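Local coordinates for protein kallistatin (Homo sapiens, PDB 6F4V) that inhibits the serine protease tissue kallikrein by forming a stable equimolar complex with it and being cleaved at its own reactive site, at residues V219-Y224 / T229-L234; F14-L19 / I29-L34; K319-V324 / E330-T335. All coordinates share one frame; numbering follows the deposited sequence. Where two conformers were deposited one is given.

Interaction 1 of 3, residues V219-Y224 / T229-L234; sequences VLRMDY and TVFFIL. With NA (sodium ion), chain J.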
loop_
_atom_site.group_PDB
_atom_site.type_symbol
_atom_site.label_atom_id
_atom_site.label_comp_id
_atom_site.label_asym_id
_atom_site.label_seq_id
_atom_site.Cartn_x
_atom_site.Cartn_y
_atom_site.Cartn_z
ATOM N N VAL A 219 8.906 -16.832 9.651
ATOM C CA VAL A 219 7.709 -16.180 9.141
ATOM C C VAL A 219 6.554 -16.522 10.074
ATOM O O VAL A 219 6.330 -17.687 10.391
ATOM C CB VAL A 219 7.393 -16.659 7.703
ATOM C CG1 VAL A 219 6.140 -15.986 7.139
ATOM C CG2 VAL A 219 8.593 -16.422 6.776
ATOM N N LEU A 220 5.852 -15.488 10.517
ATOM C CA LEU A 220 4.648 -15.585 11.344
ATOM C C LEU A 220 3.511 -15.062 10.520
ATOM O O LEU A 220 3.638 -13.980 9.932
ATOM C CB LEU A 220 4.819 -14.690 12.583
ATOM C CG LEU A 220 3.571 -14.446 13.455
ATOM C CD1 LEU A 220 3.036 -15.745 14.051
ATOM C CD2 LEU A 220 3.923 -13.489 14.573
ATOM N N ARG A 221 2.380 -15.772 10.478
ATOM C CA ARG A 221 1.190 -15.185 9.894
ATOM C C ARG A 221 0.166 -15.029 11.016
ATOM O O ARG A 221 -0.131 -16.020 11.717
ATOM C CB ARG A 221 0.620 -16.070 8.797
ATOM C CG ARG A 221 -0.425 -15.418 7.904
ATOM C CD ARG A 221 -1.192 -16.501 7.110
ATOM N NE ARG A 221 -2.215 -17.151 7.902
ATOM C CZ ARG A 221 -2.367 -18.457 8.217
ATOM N NH1 ARG A 221 -1.568 -19.404 7.809
ATOM N NH2 ARG A 221 -3.400 -18.809 8.989
ATOM N N MET A 222 -0.307 -13.800 11.224
ATOM C CA MET A 222 -1.350 -13.527 12.204
ATOM C C MET A 222 -2.637 -13.157 11.492
ATOM O O MET A 222 -2.656 -12.345 10.549
ATOM C CB MET A 222 -0.941 -12.418 13.169
ATOM C CG MET A 222 0.147 -12.839 14.119
ATOM S SD MET A 222 0.616 -11.518 15.251
ATOM C CE MET A 222 -0.810 -11.527 16.327
ATOM N N ASP A 223 -3.718 -13.773 11.932
ATOM C CA ASP A 223 -5.009 -13.524 11.325
ATOM C C ASP A 223 -5.664 -12.357 12.023
ATOM O O ASP A 223 -5.513 -12.177 13.235
ATOM C CB ASP A 223 -5.897 -14.782 11.393
ATOM C CG ASP A 223 -5.393 -15.898 10.449
ATOM O OD1 ASP A 223 -5.014 -15.594 9.302
ATOM O OD2 ASP A 223 -5.229 -17.046 10.871
ATOM N N TYR A 224 -6.402 -11.586 11.241
ATOM C CA TYR A 224 -7.328 -10.590 11.752
ATOM C C TYR A 224 -8.739 -11.167 11.789
ATOM O O TYR A 224 -9.039 -12.164 11.119
ATOM C CB TYR A 224 -7.325 -9.364 10.877
ATOM C CG TYR A 224 -6.004 -8.630 10.816
ATOM C CD1 TYR A 224 -5.520 -7.935 11.930
ATOM C CD2 TYR A 224 -5.218 -8.660 9.674
ATOM C CE1 TYR A 224 -4.331 -7.252 11.888
ATOM C CE2 TYR A 224 -3.996 -7.999 9.627
ATOM C CZ TYR A 224 -3.571 -7.272 10.709
ATOM O OH TYR A 224 -2.362 -6.617 10.668
ATOM N N THR A 229 -5.008 -10.978 6.664
ATOM C CA THR A 229 -3.922 -11.564 7.429
ATOM C C THR A 229 -2.719 -10.640 7.335
ATOM O O THR A 229 -2.664 -9.772 6.460
ATOM C CB THR A 229 -3.476 -12.917 6.839
ATOM O OG1 THR A 229 -3.213 -12.768 5.423
ATOM C CG2 THR A 229 -4.529 -13.946 7.031
ATOM N N VAL A 230 -1.758 -10.852 8.204
ATOM C CA VAL A 230 -0.467 -10.174 8.098
ATOM C C VAL A 230 0.633 -11.206 8.244
ATOM O O VAL A 230 0.594 -12.045 9.146
ATOM C CB VAL A 230 -0.320 -9.008 9.122
ATOM C CG1 VAL A 230 -0.469 -9.460 10.567
ATOM C CG2 VAL A 230 1.007 -8.266 8.956
ATOM N N PHE A 231 1.646 -11.097 7.376
ATOM C CA PHE A 231 2.884 -11.806 7.527
ATOM C C PHE A 231 3.931 -10.875 8.123
ATOM O O PHE A 231 4.205 -9.788 7.571
ATOM C CB PHE A 231 3.377 -12.319 6.173
ATOM C CG PHE A 231 2.428 -13.250 5.493
ATOM C CD1 PHE A 231 1.338 -12.764 4.808
ATOM C CD2 PHE A 231 2.633 -14.621 5.549
ATOM C CE1 PHE A 231 0.450 -13.612 4.180
ATOM C CE2 PHE A 231 1.759 -15.492 4.897
ATOM C CZ PHE A 231 0.654 -14.984 4.242
ATOM N N PHE A 232 4.521 -11.320 9.238
ATOM C CA PHE A 232 5.668 -10.713 9.827
ATOM C C PHE A 232 6.854 -11.647 9.538
ATOM O O PHE A 232 6.890 -12.790 10.010
ATOM C CB PHE A 232 5.493 -10.521 11.340
ATOM C CG PHE A 232 4.451 -9.489 11.735
ATOM C CD1 PHE A 232 4.632 -8.148 11.462
ATOM C CD2 PHE A 232 3.290 -9.864 12.393
ATOM C CE1 PHE A 232 3.696 -7.200 11.870
ATOM C CE2 PHE A 232 2.353 -8.931 12.787
ATOM C CZ PHE A 232 2.547 -7.605 12.511
ATOM N N ILE A 233 7.802 -11.144 8.753
ATOM C CA ILE A 233 8.944 -11.898 8.287
ATOM C C ILE A 233 10.156 -11.364 9.003
ATOM O O ILE A 233 10.453 -10.174 8.961
ATOM C CB ILE A 233 9.105 -11.800 6.774
ATOM C CG1 ILE A 233 7.847 -12.360 6.110
ATOM C CG2 ILE A 233 10.328 -12.576 6.320
ATOM C CD1 ILE A 233 7.371 -11.530 4.950
ATOM N N LEU A 234 10.817 -12.274 9.709
ATOM C CA LEU A 234 11.906 -11.933 10.612
ATOM C C LEU A 234 13.223 -12.504 10.092
ATOM O O LEU A 234 13.517 -13.667 10.355
ATOM C CB LEU A 234 11.592 -12.507 11.985
ATOM C CG LEU A 234 12.570 -12.142 13.105
ATOM C CD1 LEU A 234 12.655 -10.637 13.302
ATOM C CD2 LEU A 234 12.151 -12.824 14.390
HETATM NA NA NA J . -9.812 -13.699 9.727
HETATM O O HOH W 1 -7.860 -13.996 8.455
HETATM O O HOH W 2 -12.014 -13.876 10.825
HETATM O O HOH W 3 -9.464 -15.496 11.127
#
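The ring of Phe231 carries the aliphatic part of Arg221 on one face: Arg221 CG lies 3.9 Å from the ring centroid, 17° off the normal, a CH-pi contact, while Val219 CG1 meets the same ring at its edge. On the other side of the sheet, Val230 CG2, from the same strand, sits above one face of the Phe232 ring, towards its rim, and Met222 SD comes to that ring's edge, 5.2 Å from the centroid, as a Met-aromatic contact. These pairs belong to an antiparallel beta hairpin in sheet B of the serpin fold. Two hydrogen-bonded pairs, Leu220 with Phe232 and Met222 with Val230, each joined by two N-H...O bonds, hold the backbones together; the N of Leu220 reaches the O of Phe232 at 2.9 Å.

A chi1 of -166° sends the Arg221 chain alongside Phe231; it then bends at chi3, so that the guanidinium stands 69° to the ring plane. Asp223 sits in plane at the guanidinium edge, where Arg221 NH2 meets the syn lone pair of Asp223 OD2 at 3.2 Å. Trp208 adds a cation-pi partner.

Helix 249-258 covers the face of Val219, Phe231 and Ile233, while Leu220, Met222 and Phe232 pack against strand 269-282. Strand 229-234 also pairs with a strand of the second chain, probably the C-terminal fragment of the cleaved serpin. Next to Asp223, the Tyr224 ring crosses Val230, and its OH hydrogen-bonds to Thr329 OG1. Tyr224 O binds the sodium ion at 2.2 Å, joined by Gly226 O and three waters.

Interaction 2 of 3, residues F14-L19 / I29-L34; sequences FRFYYL and IFFSPL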
loop_
_atom_site.group_PDB
_atom_site.type_symbol
_atom_site.label_atom_id
_atom_site.label_comp_id
_atom_site.label_asym_id
_atom_site.label_seq_id
_atom_site.Cartn_x
_atom_site.Cartn_y
_atom_site.Cartn_z
ATOM N N PHE A 14 5.735 -5.882 -5.050
ATOM C CA PHE A 14 7.089 -6.319 -4.741
ATOM C C PHE A 14 8.186 -5.631 -5.572
ATOM O O PHE A 14 9.294 -5.445 -5.076
ATOM C CB PHE A 14 7.182 -7.841 -4.726
ATOM C CG PHE A 14 6.427 -8.447 -3.557
ATOM C CD1 PHE A 14 6.923 -8.331 -2.261
ATOM C CD2 PHE A 14 5.195 -9.069 -3.735
ATOM C CE1 PHE A 14 6.220 -8.837 -1.166
ATOM C CE2 PHE A 14 4.478 -9.564 -2.632
ATOM C CZ PHE A 14 5.001 -9.466 -1.358
ATOM N N ARG A 15 7.858 -5.204 -6.787
ATOM C CA ARG A 15 8.778 -4.374 -7.584
ATOM C C ARG A 15 8.999 -3.020 -6.917
ATOM O O ARG A 15 10.152 -2.538 -6.840
ATOM C CB ARG A 15 8.287 -4.197 -9.026
ATOM C CG ARG A 15 8.625 -5.378 -9.950
ATOM C CD ARG A 15 8.425 -5.028 -11.416
ATOM N NE ARG A 15 7.023 -4.887 -11.712
ATOM C CZ ARG A 15 6.389 -3.793 -12.142
ATOM N NH1 ARG A 15 7.010 -2.654 -12.435
ATOM N NH2 ARG A 15 5.075 -3.876 -12.319
ATOM N N PHE A 16 7.907 -2.400 -6.434
ATOM C CA PHE A 16 8.003 -1.104 -5.776
ATOM C C PHE A 16 8.837 -1.228 -4.499
ATOM O O PHE A 16 9.746 -0.427 -4.257
ATOM C CB PHE A 16 6.621 -0.512 -5.485
ATOM C CG PHE A 16 6.653 0.915 -5.019
ATOM C CD1 PHE A 16 6.837 1.230 -3.668
ATOM C CD2 PHE A 16 6.458 1.944 -5.905
ATOM C CE1 PHE A 16 6.875 2.538 -3.237
ATOM C CE2 PHE A 16 6.479 3.272 -5.476
ATOM C CZ PHE A 16 6.681 3.572 -4.134
ATOM N N TYR A 17 8.519 -2.221 -3.688
ATOM C CA TYR A 17 9.259 -2.481 -2.437
ATOM C C TYR A 17 10.752 -2.625 -2.755
ATOM O O TYR A 17 11.621 -2.033 -2.100
ATOM C CB TYR A 17 8.723 -3.716 -1.698
ATOM C CG TYR A 17 9.492 -3.908 -0.429
ATOM C CD1 TYR A 17 9.169 -3.215 0.705
ATOM C CD2 TYR A 17 10.665 -4.650 -0.425
ATOM C CE1 TYR A 17 9.956 -3.304 1.853
ATOM C CE2 TYR A 17 11.496 -4.723 0.692
ATOM C CZ TYR A 17 11.139 -4.060 1.836
ATOM O OH TYR A 17 11.993 -4.124 2.945
ATOM N N TYR A 18 11.051 -3.471 -3.717
ATOM C CA TYR A 18 12.457 -3.770 -4.019
ATOM C C TYR A 18 13.242 -2.506 -4.392
ATOM O O TYR A 18 14.375 -2.325 -3.958
ATOM C CB TYR A 18 12.571 -4.783 -5.125
ATOM C CG TYR A 18 14.007 -5.211 -5.364
ATOM C CD1 TYR A 18 14.570 -6.242 -4.608
ATOM C CD2 TYR A 18 14.796 -4.591 -6.328
ATOM C CE1 TYR A 18 15.881 -6.654 -4.824
ATOM C CE2 TYR A 18 16.122 -5.002 -6.553
ATOM C CZ TYR A 18 16.646 -6.039 -5.798
ATOM O OH TYR A 18 17.952 -6.487 -5.970
ATOM N N LEU A 19 12.629 -1.646 -5.188
ATOM C CA LEU A 19 13.261 -0.384 -5.623
ATOM C C LEU A 19 13.545 0.504 -4.403
ATOM O O LEU A 19 14.672 0.986 -4.227
ATOM C CB LEU A 19 12.381 0.343 -6.646
ATOM C CG LEU A 19 12.884 1.727 -7.157
ATOM C CD1 LEU A 19 12.188 2.145 -8.428
ATOM C CD2 LEU A 19 12.635 2.849 -6.181
ATOM N N ILE A 29 10.176 1.424 5.768
ATOM C CA ILE A 29 9.411 1.494 4.530
ATOM C C ILE A 29 7.963 1.162 4.865
ATOM O O ILE A 29 7.698 0.225 5.607
ATOM C CB ILE A 29 9.926 0.490 3.477
ATOM C CG1 ILE A 29 11.374 0.837 3.068
ATOM C CG2 ILE A 29 9.009 0.399 2.264
ATOM C CD1 ILE A 29 12.068 -0.293 2.327
ATOM N N PHE A 30 7.032 1.932 4.312
ATOM C CA PHE A 30 5.629 1.558 4.429
ATOM C C PHE A 30 4.806 2.196 3.349
ATOM O O PHE A 30 4.795 3.400 3.213
ATOM C CB PHE A 30 5.028 1.870 5.835
ATOM C CG PHE A 30 3.745 1.142 6.080
ATOM C CD1 PHE A 30 3.739 -0.259 6.228
ATOM C CD2 PHE A 30 2.539 1.817 6.092
ATOM C CE1 PHE A 30 2.541 -0.940 6.411
ATOM C CE2 PHE A 30 1.341 1.121 6.240
ATOM C CZ PHE A 30 1.353 -0.251 6.410
ATOM N N PHE A 31 4.099 1.371 2.576
ATOM C CA PHE A 31 3.223 1.896 1.539
ATOM C C PHE A 31 2.068 0.963 1.274
ATOM O O PHE A 31 2.080 -0.181 1.696
ATOM C CB PHE A 31 4.012 2.161 0.236
ATOM C CG PHE A 31 4.467 0.924 -0.472
ATOM C CD1 PHE A 31 5.540 0.201 -0.001
ATOM C CD2 PHE A 31 3.847 0.507 -1.620
ATOM C CE1 PHE A 31 5.967 -0.953 -0.634
ATOM C CE2 PHE A 31 4.304 -0.631 -2.285
ATOM C CZ PHE A 31 5.313 -1.385 -1.734
ATOM N N SER A 32 1.055 1.482 0.591
ATOM C CA SER A 32 -0.004 0.664 0.054
ATOM C C SER A 32 0.129 0.439 -1.456
ATOM O O SER A 32 -0.183 1.329 -2.232
ATOM C CB SER A 32 -1.363 1.264 0.317
ATOM O OG SER A 32 -2.348 0.432 -0.261
ATOM N N PRO A 33 0.526 -0.772 -1.857
ATOM C CA PRO A 33 0.615 -1.033 -3.306
ATOM C C PRO A 33 -0.749 -0.950 -3.971
ATOM O O PRO A 33 -0.853 -0.412 -5.076
ATOM C CB PRO A 33 1.162 -2.455 -3.400
ATOM C CG PRO A 33 1.351 -2.968 -2.026
ATOM C CD PRO A 33 1.009 -1.902 -1.044
ATOM N N LEU A 34 -1.790 -1.421 -3.285
ATOM C CA LEU A 34 -3.134 -1.365 -3.821
ATOM C C LEU A 34 -3.566 0.068 -4.121
ATOM O O LEU A 34 -4.122 0.354 -5.176
ATOM C CB LEU A 34 -4.119 -2.079 -2.868
ATOM C CG LEU A 34 -5.556 -1.997 -3.387
ATOM C CD1 LEU A 34 -5.665 -2.678 -4.738
ATOM C CD2 LEU A 34 -6.517 -2.581 -2.430
#
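Tyr17 OH is hydrogen-bonded to Glu244 OE2, and this fixes the far end of a ring whose flank rests on Ile29. No hydrogen bond passes between helix 14-19 and residues 29-34, so the contact itself is made by apolar atoms. Ile29 crosses the tyrosine at about a right angle; its tip, CD1, comes within 3.7 Å of Tyr17 CE1, and its CG2 branch touches the same side of the ring near Tyr17 CD1.

Phe31 packs next to it. Its CG lies between the backbone N and the carbonyl carbon (chi1 70°), and from there the ring reaches into the angle between Phe16 and Tyr17. Phe16 CD1 sits over the centre of one Phe31 face, 3.4 Å from Phe31 CE2. The two rings are inclined at 43°, with their centroids 4.6 Å apart. Phe31 CE1 approaches the Tyr17 edge, close to that ring's plane, and is 4.0 Å from Tyr17 CB.

In serpin terms this is the N-terminal helix lying against the short strand that leads into helix 33-44, at the shutter region beneath sheet A. The segment axes of helix 14-19 and strand 29-31 pass 10.0 Å apart, a gap spanned by these side chains. Strand 29-31 pairs antiparallel with a strand of the second chain, probably the C-terminal fragment of the cleaved serpin, and Ser32, in the N-cap position, bonds through OG to Ser35 N and to a backbone atom of that chain. Further out, Leu290 packs on Phe16, while Tyr281 and His318 touch Phe31.

Interaction 3 of 3, residues K319-V324 / E330-T335; sequences KATLDV and EAAAAT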
loop_
_atom_site.group_PDB
_atom_site.type_symbol
_atom_site.label_atom_id
_atom_site.label_comp_id
_atom_site.label_asym_id
_atom_site.label_seq_id
_atom_site.Cartn_x
_atom_site.Cartn_y
_atom_site.Cartn_z
ATOM N N LYS A 319 1.579 8.584 0.672
ATOM C CA LYS A 319 1.906 8.490 2.078
ATOM C C LYS A 319 1.137 7.372 2.711
ATOM O O LYS A 319 0.008 7.064 2.301
ATOM C CB LYS A 319 1.580 9.783 2.814
ATOM C CG LYS A 319 2.346 10.987 2.288
ATOM C CD LYS A 319 1.950 12.266 3.028
ATOM C CE LYS A 319 2.864 12.565 4.197
ATOM N NZ LYS A 319 2.665 13.960 4.712
ATOM N N ALA A 320 1.744 6.776 3.714
ATOM C CA ALA A 320 1.141 5.653 4.397
ATOM C C ALA A 320 1.589 5.574 5.855
ATOM O O ALA A 320 2.717 5.972 6.182
ATOM C CB ALA A 320 1.466 4.365 3.688
ATOM N N THR A 321 0.733 4.998 6.698
ATOM C CA THR A 321 1.044 4.829 8.134
ATOM C C THR A 321 0.602 3.474 8.635
ATOM O O THR A 321 -0.436 2.962 8.218
ATOM C CB THR A 321 0.334 5.900 9.050
ATOM O OG1 THR A 321 -1.095 5.753 8.927
ATOM C CG2 THR A 321 0.668 7.268 8.634
ATOM N N LEU A 322 1.374 2.923 9.557
ATOM C CA LEU A 322 1.112 1.633 10.218
ATOM C C LEU A 322 1.154 1.835 11.724
ATOM O O LEU A 322 2.124 2.419 12.226
ATOM C CB LEU A 322 2.225 0.632 9.871
ATOM C CG LEU A 322 2.132 -0.784 10.488
ATOM C CD1 LEU A 322 0.825 -1.447 10.104
ATOM C CD2 LEU A 322 3.308 -1.643 10.066
ATOM N N ASP A 323 0.138 1.309 12.406
ATOM C CA ASP A 323 0.020 1.354 13.869
ATOM C C ASP A 323 -0.368 -0.038 14.360
ATOM O O ASP A 323 -1.471 -0.525 14.067
ATOM C CB ASP A 323 -1.040 2.400 14.286
ATOM C CG ASP A 323 -1.069 2.659 15.780
ATOM O OD1 ASP A 323 -0.609 1.814 16.563
ATOM O OD2 ASP A 323 -1.590 3.710 16.195
ATOM N N VAL A 324 0.531 -0.659 15.113
ATOM C CA VAL A 324 0.354 -1.988 15.651
ATOM C C VAL A 324 0.300 -1.884 17.170
ATOM O O VAL A 324 1.198 -1.309 17.811
ATOM C CB VAL A 324 1.513 -2.914 15.190
ATOM C CG1 VAL A 324 1.561 -4.208 15.988
ATOM C CG2 VAL A 324 1.380 -3.183 13.669
ATOM N N GLU A 330 -3.894 -0.775 12.667
ATOM C CA GLU A 330 -4.473 0.275 11.876
ATOM C C GLU A 330 -3.454 0.672 10.807
ATOM O O GLU A 330 -2.282 0.900 11.108
ATOM C CB GLU A 330 -4.822 1.495 12.715
ATOM C CG GLU A 330 -5.525 2.606 11.942
ATOM C CD GLU A 330 -5.630 3.886 12.766
ATOM O OE1 GLU A 330 -4.632 4.240 13.411
ATOM O OE2 GLU A 330 -6.682 4.525 12.748
ATOM N N ALA A 331 -3.913 0.705 9.574
ATOM C CA ALA A 331 -3.050 1.113 8.439
ATOM C C ALA A 331 -3.835 2.003 7.494
ATOM O O ALA A 331 -5.014 1.775 7.240
ATOM C CB ALA A 331 -2.468 -0.118 7.741
ATOM N N ALA A 332 -3.193 3.068 7.009
ATOM C CA ALA A 332 -3.808 3.967 6.108
ATOM C C ALA A 332 -2.819 4.405 5.042
ATOM O O ALA A 332 -1.608 4.362 5.240
ATOM C CB ALA A 332 -4.380 5.173 6.847
ATOM N N ALA A 333 -3.361 4.808 3.903
ATOM C CA ALA A 333 -2.539 5.333 2.823
ATOM C C ALA A 333 -3.368 6.130 1.858
ATOM O O ALA A 333 -4.593 6.001 1.786
ATOM C CB ALA A 333 -1.802 4.216 2.097
ATOM N N ALA A 334 -2.688 6.979 1.106
ATOM C CA ALA A 334 -3.316 7.687 0.024
ATOM C C ALA A 334 -2.322 8.024 -1.067
ATOM O O ALA A 334 -1.127 8.099 -0.818
ATOM C CB ALA A 334 -3.968 8.947 0.566
ATOM N N THR A 335 -2.848 8.231 -2.271
ATOM C CA THR A 335 -2.046 8.536 -3.457
ATOM C C THR A 335 -2.696 9.693 -4.170
ATOM O O THR A 335 -3.913 9.706 -4.335
ATOM C CB THR A 335 -2.039 7.319 -4.421
ATOM O OG1 THR A 335 -1.526 6.181 -3.741
ATOM C CG2 THR A 335 -1.204 7.588 -5.667
HETATM O O HOH W 4 -2.031 3.766 11.044
HETATM O O HOH W 5 -3.429 5.607 15.173
#
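Thr321 and Ala332 form the middle of three hydrogen-bonded antiparallel pairs, with Lys319-Ala334 and Asp323-Glu330 at the ends. The N of Thr321 meets the O of Ala332 at 2.8 Å, and the N of Glu330 reaches the O of Asp323 at 2.8 Å. Between the Lys319-Ala334 and Thr321-Ala332 pairs the backbones close in at Ala320 and Ala333, whose CB atoms are 3.6 Å apart, which is consistent with the small side chains there.

Waters link the polar side. One donates to Glu330 O at 2.9 Å and also bonds Thr321 OG1. A second water lies between Asp323 OD2 and Glu330 OE1, two like-charged groups 4.2 Å apart, though Asp323 has two conformers and this bridge is less certain. The other carboxylate oxygen, Glu330 OE2, is held by Tyr168 OH, and Lys319 NZ leads away from the partner strand and hydrogen-bonds to Val149 O.

The hairpin is consistent with the relaxed, cleaved serpin: the alanine-rich segment before the reactive site appears to have entered sheet A as an added strand. Strand 328-340 is flanked by 312-324 and by 159-172, where Ala331 and Ala333 make backbone hydrogen bonds to Phe169 and Ile167. On the far side of 312-324 lies strand 269-282, and Phe30 of strand 29-31 packs against Ala320, Leu322 and Ala331.

In the fold
Along the chain interaction 2 comes first, then interaction 1, then interaction 3. The last two are hairpins in different sheets: 219-224/229-234 in sheet B, 319-324/330-335 in sheet A. Their centres are about 17 Å apart, and their nearest atoms about 5 Å. Interaction 2 stands about 17 Å from interaction 1 and 13 Å from interaction 3, centre to centre, and touches the latter directly: Phe30 CE2 is 3.2 Å from Thr321 O, and Ser32 CB 3.5 Å from Ala333 CB. Strands 228-235 and 29-31 each pair with the second chain, so they probably belong to one sheet B, and the shutter region backs the strand that reactive-loop insertion probably added to sheet A.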